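Local structure of multi-copper Oxidase CueO (Ochrobactrum, 6EVG) at residues V174-R178 with A228-F233; A139-L144 with K185-P189; R45-E49 with I204-V209. The protein acts as a laccase-like multi-copper oxidase, with oxidase activity towards lignin model compounds and lignosulfonate. One frame throughout, in Å; residues are numbered along the deposited sequence.

In the fold
The three contacts cluster around strand 170-178 of the second cupredoxin-like domain. Contact 1 is wholly buried and pairs an internal salt bridge and two bridging waters with a leucine on a phenylalanine. Contacts 2 and 3, each only partly buried, reach the first domain, through helix 138-144 and through residues 45-49, which begin in strand 36-46. Contact 2 relies on side-chain packing and a single water; contact 3 uses two direct hydrogen bonds to backbone oxygens. Contacts 1 and 3 share a sheet in which strands 170-178 and 202-205 are neighbours, while Asn229 of contact 1 meets His143 of contact 2. Contacts 2 and 3 do not touch each other.

Contact 1. Residues V174-R178 with A228-F233; sequences VLQDR and ANARNF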
# COMPACT_ATOMS: atom_id res chain seq x y z
N VAL A 174 9.90 -1.38 -1.42
CA VAL A 174 9.00 -0.31 -0.99
C VAL A 174 9.46 0.96 -1.71
O VAL A 174 10.54 1.52 -1.41
CB VAL A 174 9.02 -0.12 0.55
CG1 VAL A 174 8.08 1.01 0.92
CG2 VAL A 174 8.68 -1.42 1.24
N LEU A 175 8.63 1.41 -2.64
CA LEU A 175 8.94 2.56 -3.49
C LEU A 175 8.38 3.83 -2.83
O LEU A 175 7.17 3.87 -2.52
CB LEU A 175 8.31 2.39 -4.87
CG LEU A 175 8.54 1.07 -5.60
CD1 LEU A 175 7.88 1.07 -6.98
CD2 LEU A 175 10.04 0.73 -5.75
N GLN A 176 9.23 4.84 -2.65
CA GLN A 176 8.81 6.10 -2.05
C GLN A 176 9.55 7.26 -2.71
O GLN A 176 10.42 7.07 -3.57
CB GLN A 176 9.00 6.11 -0.53
CG GLN A 176 8.20 5.07 0.19
CD GLN A 176 8.55 4.96 1.65
OE1 GLN A 176 9.74 4.76 2.01
NE2 GLN A 176 7.52 5.09 2.51
N ASP A 177 9.19 8.48 -2.34
CA ASP A 177 9.89 9.66 -2.76
C ASP A 177 10.10 10.63 -1.61
O ASP A 177 9.45 10.53 -0.56
CB ASP A 177 9.22 10.35 -3.96
CG ASP A 177 7.84 10.93 -3.77
OD1 ASP A 177 7.17 10.56 -2.79
OD2 ASP A 177 7.40 11.76 -4.64
N ARG A 178 11.05 11.53 -1.77
CA ARG A 178 11.46 12.44 -0.73
C ARG A 178 11.76 13.83 -1.33
O ARG A 178 12.49 13.96 -2.30
CB ARG A 178 12.79 11.99 -0.10
CG ARG A 178 12.73 10.67 0.64
CD ARG A 178 11.85 10.73 1.90
NE ARG A 178 12.35 11.70 2.83
CZ ARG A 178 11.99 11.72 4.11
NH1 ARG A 178 11.09 10.90 4.56
NH2 ARG A 178 12.60 12.59 4.94
N ALA A 228 4.52 5.75 -1.02
CA ALA A 228 4.68 7.20 -1.09
C ALA A 228 3.38 7.92 -0.64
O ALA A 228 2.31 7.32 -0.60
CB ALA A 228 4.97 7.62 -2.53
N ASN A 229 3.53 9.22 -0.33
CA ASN A 229 2.35 10.01 0.00
C ASN A 229 1.37 10.13 -1.14
O ASN A 229 0.16 10.21 -0.92
CB ASN A 229 2.76 11.42 0.46
CG ASN A 229 3.25 11.47 1.89
OD1 ASN A 229 4.04 10.63 2.33
ND2 ASN A 229 2.75 12.47 2.65
N ALA A 230 1.91 10.25 -2.35
CA ALA A 230 1.08 10.69 -3.50
C ALA A 230 1.55 10.19 -4.85
O ALA A 230 0.72 9.94 -5.72
CB ALA A 230 0.96 12.21 -3.54
N ARG A 231 2.85 10.11 -5.06
CA ARG A 231 3.42 9.76 -6.35
C ARG A 231 2.92 8.41 -6.82
O ARG A 231 2.96 7.44 -6.04
CB ARG A 231 4.93 9.71 -6.25
CG ARG A 231 5.66 9.34 -7.52
CD ARG A 231 7.16 9.46 -7.41
NE ARG A 231 7.63 10.82 -7.29
CZ ARG A 231 7.97 11.62 -8.31
NH1 ARG A 231 7.86 11.18 -9.56
NH2 ARG A 231 8.42 12.83 -8.08
N ASN A 232 2.54 8.30 -8.10
CA ASN A 232 2.31 7.02 -8.76
C ASN A 232 3.61 6.60 -9.44
O ASN A 232 4.32 7.43 -10.05
CB ASN A 232 1.23 7.12 -9.80
CG ASN A 232 -0.09 7.54 -9.20
OD1 ASN A 232 -0.53 6.98 -8.20
ND2 ASN A 232 -0.75 8.53 -9.82
N PHE A 233 3.94 5.31 -9.35
CA PHE A 233 5.08 4.76 -10.05
C PHE A 233 4.60 4.01 -11.27
O PHE A 233 3.54 3.40 -11.26
CB PHE A 233 5.92 3.85 -9.12
CG PHE A 233 6.59 4.61 -8.02
CD1 PHE A 233 7.76 5.27 -8.19
CD2 PHE A 233 5.98 4.69 -6.75
CE1 PHE A 233 8.37 5.98 -7.18
CE2 PHE A 233 6.55 5.45 -5.75
CZ PHE A 233 7.75 6.08 -5.95
O HOH W 1 4.57 11.16 -3.01
O HOH W 2 6.17 10.32 -0.19
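Asp177 is the polar centre of this buried contact, and each of its carboxylate oxygens has work to do. OD2 accepts a hydrogen bond from Arg231 NE (2.8 Å, 165° at the hydrogen), part of a salt bridge in which the acid lies at the edge of the guanidinium, near its plane. It also takes the backbone NH of Gly200. Arg231 NH2 donates to Gly200 O and NH1 to Gly288 O, so all three guanidinium nitrogens have acceptors. Asp177 OD1 turns to the backbone of the loop through two waters. Water 1 donates to it at 2.7 Å and accepts from Arg231 N at 2.9 Å; water 2 donates to it at 2.8 Å and accepts from Asn229 N at 2.9 Å. Asn226 serves two more loop atoms, OD1 accepting from Ala228 N and ND2 donating to Arg231 O.

Apolar packing completes the contact. Leu175 CB sits over the face of the Phe233 ring, 3.8 Å from its centroid, a CH-pi contact, while Gln176 O approaches the ring edge at 3.7 Å from Phe233 CZ. The side-chain amide of Gln176 binds Tyr63 OH through OE1 and Gly227 O through NE2.

The CA atoms of Ala228 and Gln176 are 4.4 Å apart, and the small Ala228 CB lies 3.7 Å from Asp177 OD1. Residues 228-233 carry the chain from strand 219-226, the parallel neighbour of strand 170-178, to strand 233-237 in the other sheet of a cupredoxin-like beta-sandwich. Asn229 bonds Glu494 of helix 493-497; strand 202-205 flanks Asp177 on the other edge of its strand.

Contact 2. Residues A139-L144 with K185-P189; sequences ARQAHL and KVYEP
Residues 139-144 belong to the short helix 138-144, phi near -60° and psi near -45°, with His143 N bonded to Ala139 O and Leu144 N to Arg140 O, both at 2.9 Å. Residues 185-189 form an irregular loop beside it: Val186 at phi/psi -99/-29, Tyr187 extended at -131/94, Glu188 at -130/72 and Pro189 at -71/143. CA atoms are 6.2 Å apart for Arg140 and Tyr187 and 7.4 Å for Leu144 and Val186.

Tyr187, chi1 t and chi2 70°, lays its ring along the helix. Ala139 C lies over one ring face, and Ala139 CB is 3.2 Å from Tyr187 OH and 3.6 Å from Tyr187 CZ; the small alanine lets the ring come close to the helix backbone. Arg140 CA is 3.6 Å from Tyr187 CD2, while the arginine's end leads away to a salt bridge with Glu86. The tyrosine hydroxyl bonds Glu494, the residue before the copper ligand His495. The packing joins a helix of the first cupredoxin-like domain to the loop between strand 170-178 and helix 191-196 of the second, and Glu494 brings in the third.

His143, chi1 t and chi2 76°, places CB 4.0 Å from Tyr187 CD1; the rings meet obliquely, centroids 5.8 Å apart and planes at 37°. His143 ND1 is hydrogen-bonded to Asn229 OD1, and water 3 links His143 NE2 (2.8 Å) to Val186 O, to which it donates at 2.8 Å. Histidine suits a place with polar partners at both nitrogens. Leu144, chi1 m and chi2 t, brings CD2 to 3.7 Å from CG2 of Val186, chi1 m.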
# COMPACT_ATOMS: atom_id res chain seq x y z
N ALA A 139 -0.53 11.93 6.76
CA ALA A 139 0.53 12.23 5.79
C ALA A 139 1.87 12.45 6.45
O ALA A 139 2.90 11.97 5.94
CB ALA A 139 0.17 13.42 4.94
N ARG A 140 1.88 13.19 7.54
CA ARG A 140 3.12 13.47 8.22
C ARG A 140 3.72 12.22 8.83
O ARG A 140 4.93 11.96 8.72
CB ARG A 140 2.89 14.53 9.30
CG ARG A 140 4.12 14.88 10.08
CD ARG A 140 3.87 16.06 11.04
NE ARG A 140 2.73 15.81 11.92
CZ ARG A 140 2.74 14.95 12.96
NH1 ARG A 140 3.87 14.39 13.38
NH2 ARG A 140 1.66 14.72 13.62
N GLN A 141 2.91 11.45 9.56
CA GLN A 141 3.48 10.25 10.23
C GLN A 141 3.93 9.22 9.21
O GLN A 141 4.96 8.55 9.41
CB GLN A 141 2.47 9.69 11.20
CG GLN A 141 2.28 10.55 12.45
CD GLN A 141 1.76 9.78 13.64
OE1 GLN A 141 1.67 8.55 13.62
NE2 GLN A 141 1.40 10.49 14.70
N ALA A 142 3.17 9.06 8.14
CA ALA A 142 3.62 8.14 7.05
C ALA A 142 4.92 8.65 6.42
O ALA A 142 5.88 7.87 6.27
CB ALA A 142 2.54 8.00 6.01
N HIS A 143 4.98 9.92 6.08
CA HIS A 143 6.17 10.42 5.38
C HIS A 143 7.41 10.32 6.25
O HIS A 143 8.53 10.06 5.78
CB HIS A 143 5.96 11.85 4.87
CG HIS A 143 6.99 12.20 3.84
ND1 HIS A 143 6.91 11.72 2.56
CD2 HIS A 143 8.15 12.90 3.89
CE1 HIS A 143 8.00 12.11 1.91
NE2 HIS A 143 8.80 12.80 2.68
N LEU A 144 7.26 10.57 7.57
CA LEU A 144 8.39 10.39 8.47
C LEU A 144 9.03 9.05 8.31
O LEU A 144 10.24 8.92 8.51
CB LEU A 144 7.96 10.66 9.90
CG LEU A 144 7.83 12.15 10.32
CD1 LEU A 144 7.04 12.27 11.61
CD2 LEU A 144 9.19 12.78 10.45
N LYS A 185 13.34 19.41 8.84
CA LYS A 185 12.05 19.87 8.27
C LYS A 185 11.79 19.03 7.05
O LYS A 185 12.22 19.39 5.94
CB LYS A 185 12.10 21.36 7.96
CG LYS A 185 12.27 22.22 9.17
CD LYS A 185 12.24 23.68 8.74
CE LYS A 185 12.24 24.63 9.89
NZ LYS A 185 12.25 26.00 9.27
N VAL A 186 11.21 17.85 7.24
CA VAL A 186 11.12 16.85 6.18
C VAL A 186 9.75 16.84 5.47
O VAL A 186 9.69 16.47 4.30
CB VAL A 186 11.48 15.44 6.66
CG1 VAL A 186 12.92 15.41 7.13
CG2 VAL A 186 10.55 14.93 7.74
N TYR A 187 8.68 17.21 6.17
CA TYR A 187 7.32 17.20 5.61
C TYR A 187 6.65 18.51 5.89
O TYR A 187 6.15 18.74 6.97
CB TYR A 187 6.49 16.03 6.15
CG TYR A 187 5.08 15.98 5.57
CD1 TYR A 187 4.85 15.65 4.25
CD2 TYR A 187 3.97 16.38 6.31
CE1 TYR A 187 3.59 15.69 3.69
CE2 TYR A 187 2.72 16.43 5.79
CZ TYR A 187 2.51 16.10 4.46
OH TYR A 187 1.24 16.22 3.92
N GLU A 188 6.75 19.43 4.91
CA GLU A 188 6.28 20.78 5.05
C GLU A 188 5.40 21.13 3.85
O GLU A 188 5.81 21.91 2.93
CB GLU A 188 7.47 21.76 5.16
CG GLU A 188 8.38 21.43 6.30
CD GLU A 188 7.79 21.69 7.65
OE1 GLU A 188 7.01 22.64 7.77
OE2 GLU A 188 8.16 20.94 8.63
N PRO A 189 4.20 20.56 3.77
CA PRO A 189 3.41 20.75 2.55
C PRO A 189 2.87 22.19 2.46
O PRO A 189 2.49 22.78 3.44
CB PRO A 189 2.24 19.80 2.76
CG PRO A 189 2.12 19.66 4.26
CD PRO A 189 3.53 19.67 4.71
O HOH W 3 10.63 14.80 2.20

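Contact 3. Residues R45-E49 with I204-V209; sequences RHSFE and IVNGIV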
# COMPACT_ATOMS: atom_id res chain seq x y z
N ARG A 45 16.52 9.19 13.42
CA ARG A 45 17.12 9.83 12.26
C ARG A 45 17.53 8.74 11.32
O ARG A 45 17.91 7.64 11.75
CB ARG A 45 18.32 10.72 12.65
CG ARG A 45 17.97 11.78 13.68
CD ARG A 45 19.10 12.68 13.97
NE ARG A 45 19.35 13.54 12.84
CZ ARG A 45 18.58 14.57 12.49
NH1 ARG A 45 17.57 14.89 13.22
NH2 ARG A 45 18.83 15.31 11.42
N HIS A 46 17.50 9.07 10.02
CA HIS A 46 17.75 8.06 8.98
C HIS A 46 18.58 8.65 7.84
O HIS A 46 18.29 9.76 7.39
CB HIS A 46 16.41 7.53 8.46
CG HIS A 46 16.54 6.56 7.34
ND1 HIS A 46 16.90 5.25 7.52
CD2 HIS A 46 16.37 6.74 6.01
CE1 HIS A 46 16.93 4.65 6.33
NE2 HIS A 46 16.60 5.52 5.40
N SER A 47 19.55 7.86 7.37
CA SER A 47 20.32 8.23 6.20
C SER A 47 19.73 7.59 4.94
O SER A 47 19.72 6.36 4.78
CB SER A 47 21.75 7.79 6.38
OG SER A 47 22.51 8.04 5.20
N PHE A 48 19.26 8.44 4.04
CA PHE A 48 18.80 8.03 2.76
C PHE A 48 19.93 7.89 1.73
O PHE A 48 19.80 7.23 0.72
CB PHE A 48 17.75 9.00 2.21
CG PHE A 48 16.49 9.15 3.09
CD1 PHE A 48 15.43 8.31 2.93
CD2 PHE A 48 16.43 10.09 4.11
CE1 PHE A 48 14.34 8.38 3.72
CE2 PHE A 48 15.31 10.19 4.93
CZ PHE A 48 14.25 9.33 4.73
N GLU A 49 21.01 8.63 1.97
CA GLU A 49 22.17 8.59 1.10
C GLU A 49 23.37 8.85 1.90
O GLU A 49 23.30 9.51 2.95
CB GLU A 49 21.92 9.42 -0.07
CG GLU A 49 21.92 10.83 0.10
CD GLU A 49 22.05 11.57 -1.26
OE1 GLU A 49 21.84 11.02 -2.39
OE2 GLU A 49 22.36 12.75 -1.15
N ILE A 204 13.37 6.77 -3.64
CA ILE A 204 14.02 5.81 -2.73
C ILE A 204 13.36 4.44 -2.84
O ILE A 204 12.17 4.32 -3.16
CB ILE A 204 14.03 6.32 -1.28
CG1 ILE A 204 12.62 6.64 -0.78
CG2 ILE A 204 14.96 7.53 -1.17
CD1 ILE A 204 12.54 6.90 0.72
N VAL A 205 14.17 3.41 -2.56
CA VAL A 205 13.69 2.03 -2.45
C VAL A 205 14.21 1.48 -1.14
O VAL A 205 15.40 1.53 -0.84
CB VAL A 205 14.10 1.15 -3.64
CG1 VAL A 205 13.48 -0.24 -3.53
CG2 VAL A 205 13.76 1.82 -4.98
N ASN A 206 13.27 0.97 -0.32
CA ASN A 206 13.63 0.47 1.01
C ASN A 206 14.47 1.46 1.78
O ASN A 206 15.37 1.09 2.53
CB ASN A 206 14.27 -0.93 0.95
CG ASN A 206 13.32 -1.98 0.43
OD1 ASN A 206 12.14 -1.71 0.17
ND2 ASN A 206 13.83 -3.22 0.27
N GLY A 207 14.11 2.74 1.66
CA GLY A 207 14.73 3.78 2.44
C GLY A 207 16.01 4.37 1.93
O GLY A 207 16.59 5.24 2.63
N ILE A 208 16.52 4.05 0.79
CA ILE A 208 17.83 4.49 0.22
C ILE A 208 17.65 4.95 -1.22
O ILE A 208 16.86 4.37 -1.99
CB ILE A 208 18.88 3.15 0.14
CG1 ILE A 208 19.04 2.54 1.51
CG2 ILE A 208 20.15 3.47 -0.57
CD1 ILE A 208 19.56 3.49 2.45
N VAL A 209 18.42 6.01 -1.52
CA VAL A 209 18.50 6.52 -2.90
C VAL A 209 19.40 5.55 -3.71
O VAL A 209 20.53 5.28 -3.37
CB VAL A 209 19.06 7.92 -2.93
CG1 VAL A 209 19.18 8.41 -4.41
CG2 VAL A 209 18.21 8.90 -2.17
O HOH W 4 21.97 5.80 -1.08
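Ile204, the last residue but one of strand 202-205, sets its CD1 3.8 Å from Phe48 CE1. Val205 to Ile208 form a type I' turn, closed by Ile208 N to Val205 O (3.2 Å) and backed by Val205 N to Ile208 O (2.9 Å). Asn206, at the left-handed angles this turn needs, uses its amide on Val174, Pro24 and Pro172. Gly207 follows at phi 84°, where a CB would jam against the preceding carbonyl and lie tight against His46. Its O accepts from His46 NE2 at 2.8 Å, and Phe48 CA makes a CA-H...O contact with it at 3.6 Å. Ile208 CA lies 3.4 Å from Phe48 O in a second such contact. Val209 gives its N to Phe48 O at 2.9 Å and sets its CG2 4.4 Å from Phe48 CB; water 4 donates to Phe48 O (3.2 Å) and Val209 O (2.8 Å).

Tyr63 stacks on His46 and meets Phe48 edge-to-face. Of the bonds from the first domain to this second-domain hairpin, whose strand 208-209 is weakly bonded, Val209 N to Phe48 O depends little on residue type; the other needs His46 protonated at NE2, with Phe48 packed on Ile204 and Val209.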